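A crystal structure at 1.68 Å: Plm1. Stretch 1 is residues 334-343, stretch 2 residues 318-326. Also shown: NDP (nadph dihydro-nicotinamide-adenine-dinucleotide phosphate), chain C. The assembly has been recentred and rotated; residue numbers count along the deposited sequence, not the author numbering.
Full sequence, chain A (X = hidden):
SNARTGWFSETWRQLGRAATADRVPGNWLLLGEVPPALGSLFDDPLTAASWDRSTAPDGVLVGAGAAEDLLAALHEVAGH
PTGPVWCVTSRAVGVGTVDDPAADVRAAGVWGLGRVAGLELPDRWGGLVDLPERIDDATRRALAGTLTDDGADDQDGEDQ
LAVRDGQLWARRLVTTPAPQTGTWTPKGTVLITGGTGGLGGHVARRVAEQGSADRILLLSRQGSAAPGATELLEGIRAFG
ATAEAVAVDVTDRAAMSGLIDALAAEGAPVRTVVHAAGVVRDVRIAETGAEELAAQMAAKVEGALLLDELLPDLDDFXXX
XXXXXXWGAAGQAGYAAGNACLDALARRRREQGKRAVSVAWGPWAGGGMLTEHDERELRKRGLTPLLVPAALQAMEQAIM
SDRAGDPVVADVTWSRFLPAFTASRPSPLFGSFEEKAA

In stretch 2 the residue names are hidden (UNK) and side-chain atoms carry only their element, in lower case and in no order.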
# COMPACT_ATOMS: atom_id res chain seq x y z
N GLY A 334 -3.90 -5.35 -7.79
CA GLY A 334 -4.73 -5.47 -6.59
C GLY A 334 -3.91 -5.59 -5.32
O GLY A 334 -4.28 -5.05 -4.28
N TYR A 335 -2.79 -6.30 -5.41
CA TYR A 335 -1.90 -6.48 -4.26
C TYR A 335 -1.31 -5.11 -3.90
O TYR A 335 -1.32 -4.68 -2.75
CB TYR A 335 -0.82 -7.46 -4.61
CG TYR A 335 0.07 -7.87 -3.47
CD1 TYR A 335 -0.44 -8.42 -2.32
CD2 TYR A 335 1.45 -7.73 -3.58
CE1 TYR A 335 0.38 -8.82 -1.27
CE2 TYR A 335 2.28 -8.10 -2.56
CZ TYR A 335 1.74 -8.67 -1.41
OH TYR A 335 2.59 -9.05 -0.41
N ALA A 336 -0.81 -4.42 -4.91
CA ALA A 336 -0.22 -3.09 -4.71
C ALA A 336 -1.25 -2.12 -4.14
O ALA A 336 -0.96 -1.34 -3.24
CB ALA A 336 0.35 -2.54 -6.06
N ALA A 337 -2.46 -2.14 -4.68
CA ALA A 337 -3.50 -1.23 -4.22
C ALA A 337 -3.79 -1.45 -2.74
O ALA A 337 -3.85 -0.51 -1.95
CB ALA A 337 -4.76 -1.41 -5.05
N GLY A 338 -3.93 -2.71 -2.36
CA GLY A 338 -4.26 -3.04 -0.98
C GLY A 338 -3.18 -2.62 -0.03
O GLY A 338 -3.46 -2.12 1.07
N ASN A 339 -1.93 -2.81 -0.43
CA ASN A 339 -0.82 -2.44 0.42
C ASN A 339 -0.71 -0.93 0.57
O ASN A 339 -0.44 -0.43 1.66
CB ASN A 339 0.47 -3.09 -0.08
CG ASN A 339 0.54 -4.57 0.26
OD1 ASN A 339 0.56 -4.93 1.42
ND2 ASN A 339 0.58 -5.43 -0.76
N ALA A 340 -0.97 -0.19 -0.50
CA ALA A 340 -0.97 1.27 -0.43
C ALA A 340 -2.07 1.74 0.52
O ALA A 340 -1.91 2.73 1.25
CB ALA A 340 -1.17 1.89 -1.83
N CYS A 341 -3.21 1.06 0.50
CA CYS A 341 -4.28 1.35 1.45
C CYS A 341 -3.84 1.17 2.90
O CYS A 341 -4.18 1.99 3.76
CB CYS A 341 -5.50 0.49 1.17
SG CYS A 341 -6.41 0.91 -0.35
N LEU A 342 -3.10 0.10 3.17
CA LEU A 342 -2.62 -0.15 4.55
C LEU A 342 -1.76 1.00 5.03
O LEU A 342 -1.90 1.47 6.15
CB LEU A 342 -1.80 -1.43 4.63
CG LEU A 342 -2.53 -2.75 4.47
CD1 LEU A 342 -1.53 -3.90 4.67
CD2 LEU A 342 -3.72 -2.84 5.45
N ASP A 343 -0.86 1.48 4.17
CA ASP A 343 0.05 2.54 4.59
C ASP A 343 -0.77 3.77 4.94
O ASP A 343 -0.47 4.46 5.91
CB ASP A 343 1.07 2.85 3.48
CG ASP A 343 1.90 1.62 3.09
OD1 ASP A 343 1.93 0.63 3.86
OD2 ASP A 343 2.55 1.65 2.00
N UNK A 318 -0.38 -3.12 14.01
CA UNK A 318 0.76 -3.36 13.14
C UNK A 318 0.26 -3.97 11.85
O UNK A 318 -0.32 -5.05 11.84
c UNK A 318 3.03 -4.49 12.91
c UNK A 318 1.78 -4.31 13.79
c UNK A 318 2.20 -3.75 15.17
N UNK A 319 0.49 -3.25 10.76
CA UNK A 319 0.06 -3.72 9.43
C UNK A 319 1.24 -4.24 8.60
O UNK A 319 2.27 -3.59 8.50
c UNK A 319 -1.82 -1.95 9.45
c UNK A 319 -2.90 -2.96 9.75
c UNK A 319 -2.41 -0.76 8.68
c UNK A 319 -0.64 -2.57 8.69
N UNK A 320 1.11 -5.45 8.05
CA UNK A 320 2.13 -6.00 7.17
C UNK A 320 1.82 -5.63 5.73
O UNK A 320 0.93 -6.21 5.08
c UNK A 320 4.76 -9.54 9.30
c UNK A 320 2.23 -7.50 7.35
c UNK A 320 3.16 -7.93 8.44
c UNK A 320 3.85 -9.13 8.32
c UNK A 320 4.97 -8.75 10.42
c UNK A 320 4.30 -7.55 10.55
c UNK A 320 3.40 -7.15 9.56
N UNK A 321 2.52 -4.61 5.25
CA UNK A 321 2.41 -4.14 3.91
C UNK A 321 3.56 -4.70 3.06
O UNK A 321 4.25 -5.63 3.47
o UNK A 321 2.12 -2.09 2.63
c UNK A 321 2.36 -2.61 3.92
N UNK A 322 3.77 -4.13 1.88
CA UNK A 322 4.71 -4.68 0.90
C UNK A 322 5.32 -3.56 0.07
O UNK A 322 4.64 -2.55 -0.18
c UNK A 322 4.00 -5.62 -0.07
o UNK A 322 4.89 -6.04 -1.11
N UNK A 323 6.56 -3.78 -0.38
CA UNK A 323 7.18 -2.94 -1.44
C UNK A 323 6.27 -2.80 -2.67
O UNK A 323 6.35 -1.82 -3.39
c UNK A 323 8.49 -4.97 -2.20
c UNK A 323 9.75 -5.52 -2.87
c UNK A 323 9.55 -3.20 -0.70
c UNK A 323 8.56 -3.48 -1.84
N UNK A 324 5.38 -3.75 -2.89
CA UNK A 324 4.45 -3.67 -4.03
C UNK A 324 3.63 -2.39 -3.99
O UNK A 324 3.38 -1.76 -5.02
o UNK A 324 2.73 -4.85 -5.23
c UNK A 324 3.53 -4.88 -4.07
N UNK A 325 3.22 -1.99 -2.79
CA UNK A 325 2.43 -0.78 -2.64
C UNK A 325 3.28 0.48 -2.59
O UNK A 325 2.73 1.59 -2.47
N UNK A 326 4.61 0.33 -2.61
CA UNK A 326 5.51 1.45 -2.54
C UNK A 326 5.95 1.85 -3.95
O UNK A 326 5.90 3.04 -4.33
c UNK A 326 7.77 2.33 -1.73
c UNK A 326 5.73 1.96 0.51
c UNK A 326 6.38 0.79 -0.24
c UNK A 326 6.77 1.13 -1.68
PA NDP C . 0.51 -16.63 3.73
O1A NDP C . 1.35 -17.73 4.26
O2A NDP C . -0.38 -16.91 2.55
O5B NDP C . -0.40 -16.05 4.91
C5B NDP C . -1.57 -15.31 4.62
C4B NDP C . -2.58 -15.61 5.68
O4B NDP C . -3.76 -14.85 5.46
C3B NDP C . -3.03 -17.05 5.69
O3B NDP C . -2.95 -17.52 7.05
C2B NDP C . -4.46 -17.03 5.22
O2B NDP C . -5.07 -18.13 5.85
C1B NDP C . -4.89 -15.65 5.72
N9A NDP C . -6.09 -15.08 5.11
C8A NDP C . -6.33 -14.81 3.79
N7A NDP C . -7.57 -14.31 3.66
C5A NDP C . -8.13 -14.23 4.92
C6A NDP C . -9.35 -13.78 5.40
N6A NDP C . -10.33 -13.29 4.63
N1A NDP C . -9.59 -13.87 6.76
C2A NDP C . -8.61 -14.35 7.62
N3A NDP C . -7.40 -14.79 7.16
C4A NDP C . -7.18 -14.72 5.82
O3 NDP C . 1.41 -15.36 3.31
PN NDP C . 2.64 -14.74 4.08
O1N NDP C . 3.78 -14.74 3.13
O2N NDP C . 2.85 -15.28 5.43
O5D NDP C . 2.27 -13.18 4.15
C5D NDP C . 1.46 -12.66 5.16
C4D NDP C . 1.34 -11.16 4.96
O4D NDP C . 2.62 -10.58 4.76
C3D NDP C . 0.53 -10.81 3.73
O3D NDP C . -0.39 -9.81 4.06
C2D NDP C . 1.53 -10.28 2.73
O2D NDP C . 0.98 -9.33 1.84
C1D NDP C . 2.61 -9.72 3.64
N1N NDP C . 3.94 -9.75 3.00
C2N NDP C . 4.59 -10.94 2.80
C3N NDP C . 5.77 -11.02 2.05
C7N NDP C . 6.51 -12.29 1.91
O7N NDP C . 7.76 -12.19 1.34
N7N NDP C . 6.05 -13.49 2.23
C4N NDP C . 6.49 -9.74 1.75
C5N NDP C . 5.70 -8.50 2.02
C6N NDP C . 4.48 -8.55 2.64
P2B NDP C . -6.50 -18.72 5.42
O1X NDP C . -6.65 -19.98 6.25
O2X NDP C . -6.52 -19.03 3.91
O3X NDP C . -7.56 -17.74 5.67
O HOH W 1 2.81 -0.39 0.53
O HOH W 2 5.08 -8.73 -1.18
O HOH W 3 2.13 3.18 -0.14

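Position 318 lies in a strand that began earlier in the chain. Its side chain is three carbons, one carrying the other two. It stays 9.4 Å or more from stretch 1 and touches nothing there. The fork at the first carbon makes it Val-318.

Position 319 has four side-chain carbons, forked at the second. Its CA-to-CB bond points toward the helix, and one terminal carbon meets Leu-342. This is Leu-319. Its CD1 lies 3.4 Å from the backbone Leu-342 O, and makes an apolar contact with Leu-342 CD2 at 4.1 Å.

Position 320 carries one carbon and then a six-carbon ring, with no oxygen. The CA-to-CB bond points away from the helix, and the ring edge faces O4D of the NADPH. This is Phe-320. Its backbone does reach stretch 1: Phe-320 O is 3.4 Å from Leu-342 CD1.

Position 321 has one carbon and one oxygen. The oxygen lies near Asp-343 and Asn-339. A two-atom side chain ending in oxygen is serine, Ser-321. Ser-321 OG is 3.0 Å from Asp-343 OD1, within hydrogen-bonding distance, and 3.3 Å from Asn-339 CB. Its backbone Ser-321 O sits 3.0 Å from C6N of the NADPH nicotinamide ring.

Position 322 again shows one carbon and one oxygen. The oxygen is 3.6 Å from Tyr-335 CE2. This is Ser-322, the last residue of the strand. Its chi1 is t, and its OG accepts a hydrogen bond from the backbone N of position 324 at 2.9 Å, capping the turn into the next helix.

Position 323 has four carbons, forked at the first, with one arm two carbons long. Its CA-to-CB bond points away from stretch 1, and it makes no contact there. That branching is isoleucine, Ile-323.

Position 324 has one carbon and one oxygen. Its CA-to-CB bond points toward the helix. It is Ser-324. Its OG lies 3.6 Å from Tyr-335 CD2 and 3.4 Å from Ala-336 CB.

Position 325 has no side-chain atoms, so it is Gly-325. Its CA is 4.1 Å from Ala-336 CA and 3.5 Å from Ala-336 O. A CB here would point toward the helix and fall 2.8 Å from both Ala-340 N and Asn-339 CB, a clash.

Position 326 has four carbons, forked at the first, one arm longer. Its CA-to-CB bond points away, but the chain end turns back to Asp-343. This is Ile-326, with CD1 3.5 Å from Asp-343 OD2.

The contact buries 540 Å². The bare Gly-325 lets the helix come close, while the leucine pair packs farther along. Water joins the polar parts. One molecule lies within hydrogen-bonding distance of Ser-321 OG, Ser-322 O and Asp-343 OD2, and its two protons cannot serve all three at once. Another donates to Gly-325 O and Asp-343 OD2. A third links Ser-322 OG to Tyr-335 OH, which also hydrogen-bonds O2D of the NADPH at 2.8 Å. The two stretches therefore meet beside the cofactor.

Stretch 2, residues 318-326: VLFSSISGI
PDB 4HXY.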